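Local coordinates for protein linoleate 11-lipoxygenase (Gaeumannomyces graminis, PDB 5FX8) that uses a manganese centre to oxygenate linoleic and alpha-linolenic acids to their 11S- and 13R-hydroperoxides, at residues 173-178 / 215-220; 232-237 / 279-284; 260-265 / 272-277; 503-508 / 520-525. One frame throughout, in Å; residues are numbered along the deposited sequence.

All four contacts lie on or near the small five-stranded antiparallel sheet and the long helix 268-305 that runs past it. Interactions 1 and 2 have centres about 8 Å apart and are joined through the sheet, where strands 212-216 and 235-241 are neighbours. Interaction 3 sits about 11 Å from interaction 2 between centres and uses an earlier part of the same helix, packed against the opposite edge strand of the sheet. Interaction 4, a surface loop contact, lies about 12 Å from interaction 3 between centres, and Lys508 joins the two through Thr261 and Tyr262. Interaction 1 comes nearest the manganese site, with the Val175 side chain about 12 Å from that of the metal ligand His290.

Interaction 1. Residues 173-178 / 215-220; sequences PYVLKR and VDHSYQ
Val175, on the irregular run before strand 177-178, puts both of its methyl groups to work: CG1 meets Val215 CG1 at 3.7 Å, while CG2 lies 3.6 Å from His217 CE1 and also touches the same Val215 methyl. Val215 CG1 is thus wedged against the fork of Val175, the two side chains crossing at about a right angle. CG1 of Val175 stands between its backbone N and carbonyl carbon (chi1 65°), which leaves CG2 pointing on to the imidazole, met obliquely. That imidazole has a second apolar neighbour from its own segment, Val215 CG1, 3.5 Å above the ring plane and offset toward the rim. Its polar side is held differently: NE2 is hydrogen-bonded to Asp282 of helix 268-305, which should hold the ring in this orientation. The other methyl of Val215, CG2, takes Leu176 CD1 at 3.6 Å; although the Leu176 side chain sets off away from 215-220, its end swings back to make this contact. Just beyond, Asp216 OD1 accepts from Ser218 N at 3.0 Å in an Asx turn, as the chain turns off the end of the strand. The contact is a hydrophobic join at the margin of the five-stranded sheet: strand 177-178, outermost in this chain's sheet, pairs with 212-216, which pairs in turn with 235-241, whose Phe238 touches Leu176 and Val215, while Phe278 of helix 268-305 packs on Val215.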
# COMPACT_ATOMS: atom_id res chain seq x y z
N PRO A 173 -15.33 -0.70 -5.91
CA PRO A 173 -16.70 -0.17 -5.86
C PRO A 173 -16.89 1.14 -6.59
O PRO A 173 -17.94 1.76 -6.46
CB PRO A 173 -16.89 0.03 -4.36
CG PRO A 173 -15.52 0.47 -3.92
CD PRO A 173 -14.57 -0.39 -4.69
N TYR A 174 -15.89 1.59 -7.32
CA TYR A 174 -15.88 2.91 -7.87
C TYR A 174 -16.34 2.96 -9.32
O TYR A 174 -16.29 4.04 -9.91
CB TYR A 174 -14.49 3.49 -7.73
CG TYR A 174 -14.18 3.89 -6.34
CD1 TYR A 174 -14.85 4.94 -5.74
CD2 TYR A 174 -13.23 3.23 -5.60
CE1 TYR A 174 -14.58 5.31 -4.52
CE2 TYR A 174 -12.95 3.61 -4.35
CZ TYR A 174 -13.63 4.66 -3.83
OH TYR A 174 -13.39 5.07 -2.58
N VAL A 175 -16.80 1.85 -9.90
CA VAL A 175 -17.12 1.84 -11.32
C VAL A 175 -18.60 1.56 -11.51
O VAL A 175 -19.23 2.12 -12.40
CB VAL A 175 -16.21 0.85 -12.12
CG1 VAL A 175 -16.39 -0.57 -11.76
CG2 VAL A 175 -16.44 0.98 -13.59
N LEU A 176 -19.20 0.76 -10.64
CA LEU A 176 -20.58 0.35 -10.83
C LEU A 176 -21.55 1.53 -10.78
O LEU A 176 -21.36 2.48 -10.03
CB LEU A 176 -20.95 -0.68 -9.76
CG LEU A 176 -22.34 -1.28 -9.87
CD1 LEU A 176 -22.35 -2.33 -10.98
CD2 LEU A 176 -22.79 -1.82 -8.53
N LYS A 177 -22.62 1.45 -11.56
CA LYS A 177 -23.56 2.55 -11.62
C LYS A 177 -24.92 1.98 -11.99
O LYS A 177 -25.01 1.14 -12.88
CB LYS A 177 -23.09 3.59 -12.62
CG LYS A 177 -24.17 4.20 -13.43
CD LYS A 177 -23.75 4.36 -14.89
CE LYS A 177 -24.94 4.66 -15.80
NZ LYS A 177 -24.48 4.77 -17.22
N ARG A 178 -25.96 2.41 -11.28
CA ARG A 178 -27.32 1.96 -11.55
C ARG A 178 -27.86 2.59 -12.82
O ARG A 178 -27.57 3.75 -13.12
CB ARG A 178 -28.24 2.32 -10.38
CG ARG A 178 -29.61 1.71 -10.47
CD ARG A 178 -30.58 2.40 -9.54
NE ARG A 178 -30.25 2.22 -8.14
CZ ARG A 178 -30.87 1.39 -7.30
NH1 ARG A 178 -31.87 0.66 -7.71
NH2 ARG A 178 -30.47 1.31 -6.05
N VAL A 215 -21.38 -1.96 -15.39
CA VAL A 215 -19.97 -1.62 -15.37
C VAL A 215 -19.50 -1.48 -16.80
O VAL A 215 -19.61 -2.43 -17.58
CB VAL A 215 -19.14 -2.67 -14.64
CG1 VAL A 215 -17.66 -2.31 -14.72
CG2 VAL A 215 -19.59 -2.76 -13.23
N ASP A 216 -18.97 -0.32 -17.15
CA ASP A 216 -18.62 -0.01 -18.54
C ASP A 216 -17.11 0.14 -18.65
O ASP A 216 -16.58 1.22 -18.43
CB ASP A 216 -19.33 1.26 -19.00
CG ASP A 216 -19.34 1.42 -20.51
OD1 ASP A 216 -18.49 0.83 -21.17
OD2 ASP A 216 -20.20 2.12 -21.06
N HIS A 217 -16.40 -0.92 -19.04
CA HIS A 217 -14.99 -0.79 -19.38
C HIS A 217 -14.75 -0.70 -20.88
O HIS A 217 -13.66 -1.02 -21.34
CB HIS A 217 -14.18 -1.95 -18.82
CG HIS A 217 -14.13 -1.96 -17.33
ND1 HIS A 217 -14.03 -0.81 -16.59
CD2 HIS A 217 -14.22 -2.97 -16.45
CE1 HIS A 217 -14.04 -1.12 -15.31
NE2 HIS A 217 -14.15 -2.42 -15.20
N SER A 218 -15.74 -0.27 -21.66
CA SER A 218 -15.61 -0.31 -23.10
C SER A 218 -14.63 0.73 -23.62
O SER A 218 -14.16 0.59 -24.75
CB SER A 218 -16.98 -0.10 -23.72
OG SER A 218 -17.45 1.18 -23.35
N TYR A 219 -14.32 1.76 -22.85
CA TYR A 219 -13.32 2.74 -23.25
C TYR A 219 -11.96 2.10 -23.51
O TYR A 219 -11.15 2.67 -24.24
CB TYR A 219 -13.19 3.83 -22.17
CG TYR A 219 -12.40 5.04 -22.59
CD1 TYR A 219 -13.00 6.08 -23.27
CD2 TYR A 219 -11.03 5.14 -22.31
CE1 TYR A 219 -12.29 7.19 -23.67
CE2 TYR A 219 -10.30 6.25 -22.71
CZ TYR A 219 -10.93 7.28 -23.40
OH TYR A 219 -10.22 8.39 -23.81
N GLN A 220 -11.67 0.93 -22.94
CA GLN A 220 -10.39 0.29 -23.19
C GLN A 220 -10.31 -0.32 -24.59
O GLN A 220 -9.28 -0.87 -24.96
CB GLN A 220 -10.12 -0.78 -22.13
CG GLN A 220 -10.08 -0.24 -20.73
CD GLN A 220 -9.95 -1.31 -19.66
OE1 GLN A 220 -9.33 -2.36 -19.85
NE2 GLN A 220 -10.57 -1.05 -18.53

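Interaction 2. Residues 232-237 / 279-284; sequences AACQGL and NNNDLF
The carboxamide of Asn281 reaches out from helix 268-305 and spans the backbone of Ala232 to Cys234, one end giving and the other accepting. Its OD1 takes the Cys234 N-H at 3.0 Å, a fairly straight bond (160°), and its ND2 donates to Ala232 O at 3.1 Å through a more bent one (136°). Neither bond is flat: Cys234 N sits above the carbonyl plane of the Asn281 amide, and ND2 stands above the carbonyl plane of Ala232. The amide therefore meets the chain at a slant rather than lying level with it. With CG anti to the carbonyl carbon (chi1 -64°), the side chain leaves the helix toward the loop that leads into strand 235-241. Cys234 turns its own side chain toward the helix, with CB 3.5 Å from Asn281 OD1, and packs on Met277 and Phe278. Ala232 CB lies 4.0 Å from the same oxygen. Gln220 OE1 is a second acceptor for ND2, so ND2 serves two acceptors while OD1 takes the Cys234 N-H. This pattern is consistent with the modelled orientation of the amide, and a buried polar group pays for its burial by tying two backbone atoms to the helix.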
# COMPACT_ATOMS: atom_id res chain seq x y z
N ALA A 232 -9.97 -7.50 -23.69
CA ALA A 232 -11.27 -7.13 -24.21
C ALA A 232 -11.58 -5.69 -23.82
O ALA A 232 -10.69 -4.93 -23.46
CB ALA A 232 -12.34 -8.12 -23.73
N ALA A 233 -12.85 -5.31 -23.90
CA ALA A 233 -13.31 -4.02 -23.39
C ALA A 233 -14.71 -4.24 -22.81
O ALA A 233 -15.73 -3.78 -23.32
CB ALA A 233 -13.28 -2.94 -24.48
N CYS A 234 -14.77 -4.98 -21.71
CA CYS A 234 -16.03 -5.56 -21.29
C CYS A 234 -16.99 -4.53 -20.73
O CYS A 234 -16.60 -3.57 -20.07
CB CYS A 234 -15.79 -6.64 -20.24
SG CYS A 234 -15.07 -8.10 -20.94
N GLN A 235 -18.26 -4.72 -21.03
CA GLN A 235 -19.35 -4.10 -20.32
C GLN A 235 -20.02 -5.22 -19.57
O GLN A 235 -20.35 -6.24 -20.16
CB GLN A 235 -20.33 -3.42 -21.26
CG GLN A 235 -19.75 -2.29 -22.02
CD GLN A 235 -20.78 -1.67 -22.91
OE1 GLN A 235 -21.06 -0.48 -22.80
NE2 GLN A 235 -21.35 -2.47 -23.78
N GLY A 236 -20.20 -5.05 -18.26
CA GLY A 236 -20.88 -6.01 -17.43
C GLY A 236 -22.23 -5.45 -17.00
O GLY A 236 -22.31 -4.31 -16.54
N LEU A 237 -23.26 -6.27 -17.17
CA LEU A 237 -24.61 -5.94 -16.74
C LEU A 237 -24.94 -6.78 -15.52
O LEU A 237 -24.76 -8.00 -15.53
CB LEU A 237 -25.60 -6.21 -17.86
CG LEU A 237 -26.92 -5.49 -17.87
CD1 LEU A 237 -26.70 -4.01 -17.82
CD2 LEU A 237 -27.59 -5.87 -19.16
N ASN A 279 -12.58 -9.26 -15.33
CA ASN A 279 -11.73 -8.95 -14.19
C ASN A 279 -10.41 -8.32 -14.64
O ASN A 279 -9.82 -7.52 -13.90
CB ASN A 279 -11.49 -10.20 -13.38
CG ASN A 279 -12.71 -10.59 -12.57
OD1 ASN A 279 -13.55 -9.77 -12.26
ND2 ASN A 279 -12.80 -11.85 -12.23
N ASN A 280 -9.96 -8.67 -15.83
CA ASN A 280 -8.79 -8.05 -16.43
C ASN A 280 -9.04 -6.58 -16.72
O ASN A 280 -8.20 -5.72 -16.43
CB ASN A 280 -8.48 -8.83 -17.71
CG ASN A 280 -7.29 -8.32 -18.42
OD1 ASN A 280 -7.39 -7.66 -19.44
ND2 ASN A 280 -6.13 -8.63 -17.89
N ASN A 281 -10.21 -6.28 -17.30
CA ASN A 281 -10.52 -4.88 -17.56
C ASN A 281 -10.71 -4.10 -16.26
O ASN A 281 -10.29 -2.94 -16.16
CB ASN A 281 -11.75 -4.79 -18.45
CG ASN A 281 -11.52 -5.39 -19.80
OD1 ASN A 281 -12.36 -6.12 -20.32
ND2 ASN A 281 -10.38 -5.09 -20.39
N ASP A 282 -11.33 -4.71 -15.26
CA ASP A 282 -11.55 -4.06 -13.98
C ASP A 282 -10.25 -3.82 -13.24
O ASP A 282 -10.08 -2.78 -12.60
CB ASP A 282 -12.51 -4.90 -13.14
CG ASP A 282 -13.12 -4.12 -12.02
OD1 ASP A 282 -13.91 -3.20 -12.32
OD2 ASP A 282 -12.80 -4.41 -10.85
N LEU A 283 -9.29 -4.74 -13.35
CA LEU A 283 -7.98 -4.51 -12.74
C LEU A 283 -7.26 -3.34 -13.40
O LEU A 283 -6.69 -2.48 -12.72
CB LEU A 283 -7.14 -5.79 -12.81
CG LEU A 283 -5.84 -5.77 -11.99
CD1 LEU A 283 -6.01 -5.31 -10.52
CD2 LEU A 283 -5.22 -7.14 -12.02
N PHE A 284 -7.27 -3.30 -14.73
CA PHE A 284 -6.70 -2.15 -15.40
C PHE A 284 -7.34 -0.87 -14.90
O PHE A 284 -6.65 0.12 -14.62
CB PHE A 284 -6.89 -2.30 -16.90
CG PHE A 284 -6.48 -1.10 -17.69
CD1 PHE A 284 -7.39 -0.09 -17.97
CD2 PHE A 284 -5.21 -1.02 -18.19
CE1 PHE A 284 -7.01 0.98 -18.71
CE2 PHE A 284 -4.83 0.04 -18.93
CZ PHE A 284 -5.72 1.05 -19.20

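Interaction 3. Residues 260-265 / 272-277; sequences LTYTPL and LLAKIM
Tyr262 lays the base of its side chain against Ala274 and the far part of its ring against Met277, one helical turn further on. The Ala274 methyl carbon sits 3.6 Å from Tyr262 CB and reaches CG and CD1 as well, so it nestles where the ring joins the chain. Tyr262 CE1 meets Met277 CE at 4.0 Å. Both methyls come up to the ring obliquely, and the Met277 side chain crosses that of the tyrosine at about a right angle. A bend at the last torsion of Met277 (chi3 -77°) brings its terminal methyl round to the ring. For Tyr262, CG anti to the carbonyl carbon (chi1 -60°) carries the ring out over Ala274 and on to Met277. In the next shell, Ile252 of strand 246-253 packs on Ala274 and bonds through its backbone to Tyr262, holding the short edge strand 261-262 to the five-stranded sheet. Ile504 packs on Met277 from the loop beyond. Lys508 makes a cation-pi contact with the tyrosine ring, is hydrogen-bonded to Thr261 O and forms a salt bridge with Asp266, so its amino group serves a ring, a backbone carbonyl and a carboxylate. Only six residues separate the two segments: the chain leaves the edge strand, turns, and enters helix 268-305, which packs back across the strand. Across the contact the chemistry is purely apolar, so between these two segments strand and helix meet by fit rather than by directed bonds, while the nearby lysine, its charge shared with Asp266, may polarise the ring and add some electrostatic attraction.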
# COMPACT_ATOMS: atom_id res chain seq x y z
N LEU A 260 -18.81 -10.86 -28.72
CA LEU A 260 -19.79 -11.79 -28.20
C LEU A 260 -20.38 -11.29 -26.88
O LEU A 260 -19.81 -10.46 -26.18
CB LEU A 260 -19.16 -13.16 -28.00
CG LEU A 260 -18.58 -13.80 -29.26
CD1 LEU A 260 -18.05 -15.16 -28.91
CD2 LEU A 260 -19.64 -13.91 -30.28
N THR A 261 -21.55 -11.83 -26.53
CA THR A 261 -22.21 -11.55 -25.27
C THR A 261 -22.39 -12.85 -24.52
O THR A 261 -23.05 -13.76 -25.01
CB THR A 261 -23.57 -10.87 -25.49
OG1 THR A 261 -23.42 -9.74 -26.35
CG2 THR A 261 -24.12 -10.38 -24.18
N TYR A 262 -21.82 -12.94 -23.33
CA TYR A 262 -21.89 -14.14 -22.51
C TYR A 262 -22.90 -13.97 -21.36
O TYR A 262 -23.28 -12.87 -20.97
CB TYR A 262 -20.52 -14.47 -21.92
CG TYR A 262 -19.46 -14.74 -22.94
CD1 TYR A 262 -18.72 -13.71 -23.50
CD2 TYR A 262 -19.15 -16.03 -23.30
CE1 TYR A 262 -17.76 -13.96 -24.40
CE2 TYR A 262 -18.19 -16.29 -24.19
CZ TYR A 262 -17.50 -15.25 -24.74
OH TYR A 262 -16.51 -15.51 -25.64
N THR A 263 -23.28 -15.10 -20.80
CA THR A 263 -24.30 -15.15 -19.76
C THR A 263 -23.93 -16.33 -18.88
O THR A 263 -23.19 -17.21 -19.33
CB THR A 263 -25.70 -15.31 -20.40
OG1 THR A 263 -26.16 -14.05 -20.88
CG2 THR A 263 -26.68 -15.82 -19.46
N PRO A 264 -24.37 -16.36 -17.62
CA PRO A 264 -24.23 -17.59 -16.83
C PRO A 264 -24.94 -18.80 -17.45
O PRO A 264 -24.80 -19.90 -16.91
CB PRO A 264 -24.84 -17.23 -15.48
CG PRO A 264 -24.69 -15.78 -15.39
CD PRO A 264 -24.75 -15.22 -16.78
N LEU A 265 -25.68 -18.65 -18.54
CA LEU A 265 -26.28 -19.77 -19.25
C LEU A 265 -25.43 -20.28 -20.40
O LEU A 265 -25.78 -21.30 -21.00
CB LEU A 265 -27.67 -19.37 -19.79
CG LEU A 265 -28.72 -19.08 -18.72
CD1 LEU A 265 -30.04 -18.89 -19.40
CD2 LEU A 265 -28.77 -20.19 -17.69
N LEU A 272 -17.06 -18.59 -17.41
CA LEU A 272 -15.92 -18.35 -16.55
C LEU A 272 -14.89 -17.46 -17.24
O LEU A 272 -14.36 -16.53 -16.62
CB LEU A 272 -15.31 -19.68 -16.12
CG LEU A 272 -14.04 -19.60 -15.29
CD1 LEU A 272 -14.22 -18.79 -14.06
CD2 LEU A 272 -13.60 -20.97 -14.90
N LEU A 273 -14.66 -17.68 -18.53
CA LEU A 273 -13.69 -16.87 -19.26
C LEU A 273 -14.18 -15.45 -19.44
O LEU A 273 -13.38 -14.52 -19.51
CB LEU A 273 -13.38 -17.49 -20.62
CG LEU A 273 -12.24 -16.79 -21.37
CD1 LEU A 273 -10.99 -16.84 -20.56
CD2 LEU A 273 -12.01 -17.46 -22.67
N ALA A 274 -15.49 -15.28 -19.56
CA ALA A 274 -16.03 -13.93 -19.65
C ALA A 274 -15.77 -13.18 -18.35
O ALA A 274 -15.38 -12.01 -18.36
CB ALA A 274 -17.51 -13.99 -19.97
N LYS A 275 -15.98 -13.86 -17.23
CA LYS A 275 -15.70 -13.20 -15.97
C LYS A 275 -14.23 -12.89 -15.83
O LYS A 275 -13.88 -11.86 -15.27
CB LYS A 275 -16.20 -14.04 -14.81
CG LYS A 275 -17.68 -14.12 -14.75
CD LYS A 275 -18.11 -14.81 -13.49
CE LYS A 275 -17.78 -16.27 -13.50
NZ LYS A 275 -18.12 -16.80 -12.17
N ILE A 276 -13.36 -13.76 -16.34
CA ILE A 276 -11.93 -13.47 -16.29
C ILE A 276 -11.58 -12.26 -17.15
O ILE A 276 -10.80 -11.39 -16.73
CB ILE A 276 -11.11 -14.71 -16.70
CG1 ILE A 276 -11.30 -15.83 -15.69
CG2 ILE A 276 -9.64 -14.37 -16.72
CD1 ILE A 276 -10.51 -17.06 -15.98
N MET A 277 -12.16 -12.15 -18.34
CA MET A 277 -11.87 -10.98 -19.17
C MET A 277 -12.34 -9.70 -18.50
O MET A 277 -11.63 -8.68 -18.50
CB MET A 277 -12.50 -11.15 -20.55
CG MET A 277 -11.93 -12.30 -21.30
SD MET A 277 -12.53 -12.43 -23.00
CE MET A 277 -14.16 -13.11 -22.79

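Interaction 4. Residues 503-508 / 520-525; sequences PIPTAK and LAWLPN
Pro503 gives its carbonyl oxygen to the indole of Trp522: NE1 donates to Pro503 O at 2.9 Å, with an N-H...O angle of 146°. The oxygen comes in at the indole edge, near the plane but tilted from it by 21°, while NE1 stands above the carbonyl plane instead of in line with a lone pair. The CB of Pro503 points away from the other segment, and the residue's bond to the indole is made by its backbone. The CB of Ile504 also points away, and its side chain packs on Met277 of helix 268-305. At Pro505 the pyrrolidine ring comes back to the tryptophan: CG touches Trp522 CZ2 at 3.7 Å and CD lies 3.8 Å from NE1, an approach that is oblique to the indole. Carbonyl and second proline share the NE1-CZ2 edge but lie on opposite sides of the indole plane, the oxygen close to it and the proline CG further off. Trp522 is brought there by CG standing anti to its carbonyl carbon (chi1 -77°). Further along, Lys508 leaves the contact and makes a salt bridge with Asp266. Both segments belong to the long loop between helices 485-490 and 526-539, and the bond ties two parts of that loop together at the protein surface. Beneath them runs helix 268-305, whose Leu273 packs on both Pro505 and Trp522, while Asn525 caps the start of helix 526-539.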
# COMPACT_ATOMS: atom_id res chain seq x y z
N PRO A 503 -5.78 -15.25 -27.57
CA PRO A 503 -6.67 -14.29 -28.22
C PRO A 503 -8.10 -14.41 -27.75
O PRO A 503 -8.57 -15.49 -27.40
CB PRO A 503 -6.55 -14.65 -29.71
CG PRO A 503 -5.27 -15.31 -29.81
CD PRO A 503 -5.07 -16.08 -28.55
N ILE A 504 -8.79 -13.28 -27.78
CA ILE A 504 -10.20 -13.24 -27.40
C ILE A 504 -10.98 -14.17 -28.31
O ILE A 504 -10.94 -13.99 -29.54
CB ILE A 504 -10.75 -11.81 -27.50
CG1 ILE A 504 -10.02 -10.86 -26.56
CG2 ILE A 504 -12.25 -11.80 -27.27
CD1 ILE A 504 -9.97 -11.34 -25.19
N PRO A 505 -11.74 -15.12 -27.76
CA PRO A 505 -12.48 -16.06 -28.61
C PRO A 505 -13.38 -15.39 -29.64
O PRO A 505 -13.83 -14.26 -29.47
CB PRO A 505 -13.31 -16.86 -27.60
CG PRO A 505 -12.54 -16.76 -26.31
CD PRO A 505 -11.92 -15.40 -26.32
N THR A 506 -13.61 -16.12 -30.74
CA THR A 506 -14.51 -15.70 -31.80
C THR A 506 -15.79 -16.54 -31.89
O THR A 506 -16.64 -16.22 -32.71
CB THR A 506 -13.80 -15.73 -33.15
OG1 THR A 506 -13.25 -17.04 -33.39
CG2 THR A 506 -12.70 -14.74 -33.17
N ALA A 507 -15.94 -17.58 -31.08
CA ALA A 507 -17.16 -18.38 -31.03
C ALA A 507 -17.36 -18.85 -29.60
O ALA A 507 -16.69 -18.37 -28.69
CB ALA A 507 -17.10 -19.55 -32.01
N LYS A 508 -18.25 -19.81 -29.40
CA LYS A 508 -18.56 -20.29 -28.05
C LYS A 508 -17.92 -21.66 -27.80
O LYS A 508 -18.58 -22.68 -27.63
CB LYS A 508 -20.06 -20.33 -27.85
CG LYS A 508 -20.74 -18.96 -27.93
CD LYS A 508 -20.30 -18.05 -26.77
CE LYS A 508 -21.00 -16.69 -26.77
NZ LYS A 508 -22.16 -16.62 -25.84
N LEU A 520 -6.31 -22.87 -19.29
CA LEU A 520 -5.02 -22.33 -18.90
C LEU A 520 -4.41 -21.46 -19.97
O LEU A 520 -3.48 -20.72 -19.67
CB LEU A 520 -4.05 -23.45 -18.57
CG LEU A 520 -4.37 -24.28 -17.34
CD1 LEU A 520 -3.46 -25.46 -17.27
CD2 LEU A 520 -4.17 -23.46 -16.11
N ALA A 521 -4.90 -21.52 -21.20
CA ALA A 521 -4.19 -20.85 -22.28
C ALA A 521 -4.36 -19.35 -22.21
O ALA A 521 -3.53 -18.61 -22.74
CB ALA A 521 -4.67 -21.36 -23.63
N TRP A 522 -5.42 -18.87 -21.58
CA TRP A 522 -5.57 -17.43 -21.47
C TRP A 522 -4.82 -16.89 -20.28
O TRP A 522 -4.50 -15.70 -20.23
CB TRP A 522 -7.06 -17.07 -21.41
CG TRP A 522 -7.77 -17.14 -22.76
CD1 TRP A 522 -7.97 -16.11 -23.63
CD2 TRP A 522 -8.35 -18.30 -23.39
NE1 TRP A 522 -8.64 -16.54 -24.75
CE2 TRP A 522 -8.87 -17.89 -24.63
CE3 TRP A 522 -8.47 -19.65 -23.03
CZ2 TRP A 522 -9.51 -18.77 -25.51
CZ3 TRP A 522 -9.11 -20.53 -23.91
CH2 TRP A 522 -9.61 -20.08 -25.13
N LEU A 523 -4.47 -17.71 -19.39
CA LEU A 523 -3.95 -17.30 -18.10
C LEU A 523 -2.43 -17.32 -18.11
O LEU A 523 -1.82 -17.96 -18.95
CB LEU A 523 -4.49 -18.23 -17.01
CG LEU A 523 -5.97 -18.11 -16.71
CD1 LEU A 523 -6.36 -19.09 -15.66
CD2 LEU A 523 -6.22 -16.71 -16.19
N PRO A 524 -1.77 -16.64 -17.19
CA PRO A 524 -0.31 -16.69 -17.16
C PRO A 524 0.20 -18.09 -16.85
O PRO A 524 -0.48 -18.91 -16.23
CB PRO A 524 0.05 -15.71 -16.05
CG PRO A 524 -1.17 -15.63 -15.21
CD PRO A 524 -2.28 -15.68 -16.19
N ASN A 525 1.43 -18.35 -17.28
CA ASN A 525 2.07 -19.60 -16.91
C ASN A 525 2.65 -19.47 -15.50
O ASN A 525 2.49 -18.45 -14.84
CB ASN A 525 3.13 -19.96 -17.93
CG ASN A 525 4.25 -18.96 -17.97
OD1 ASN A 525 4.73 -18.50 -16.95
ND2 ASN A 525 4.69 -18.64 -19.17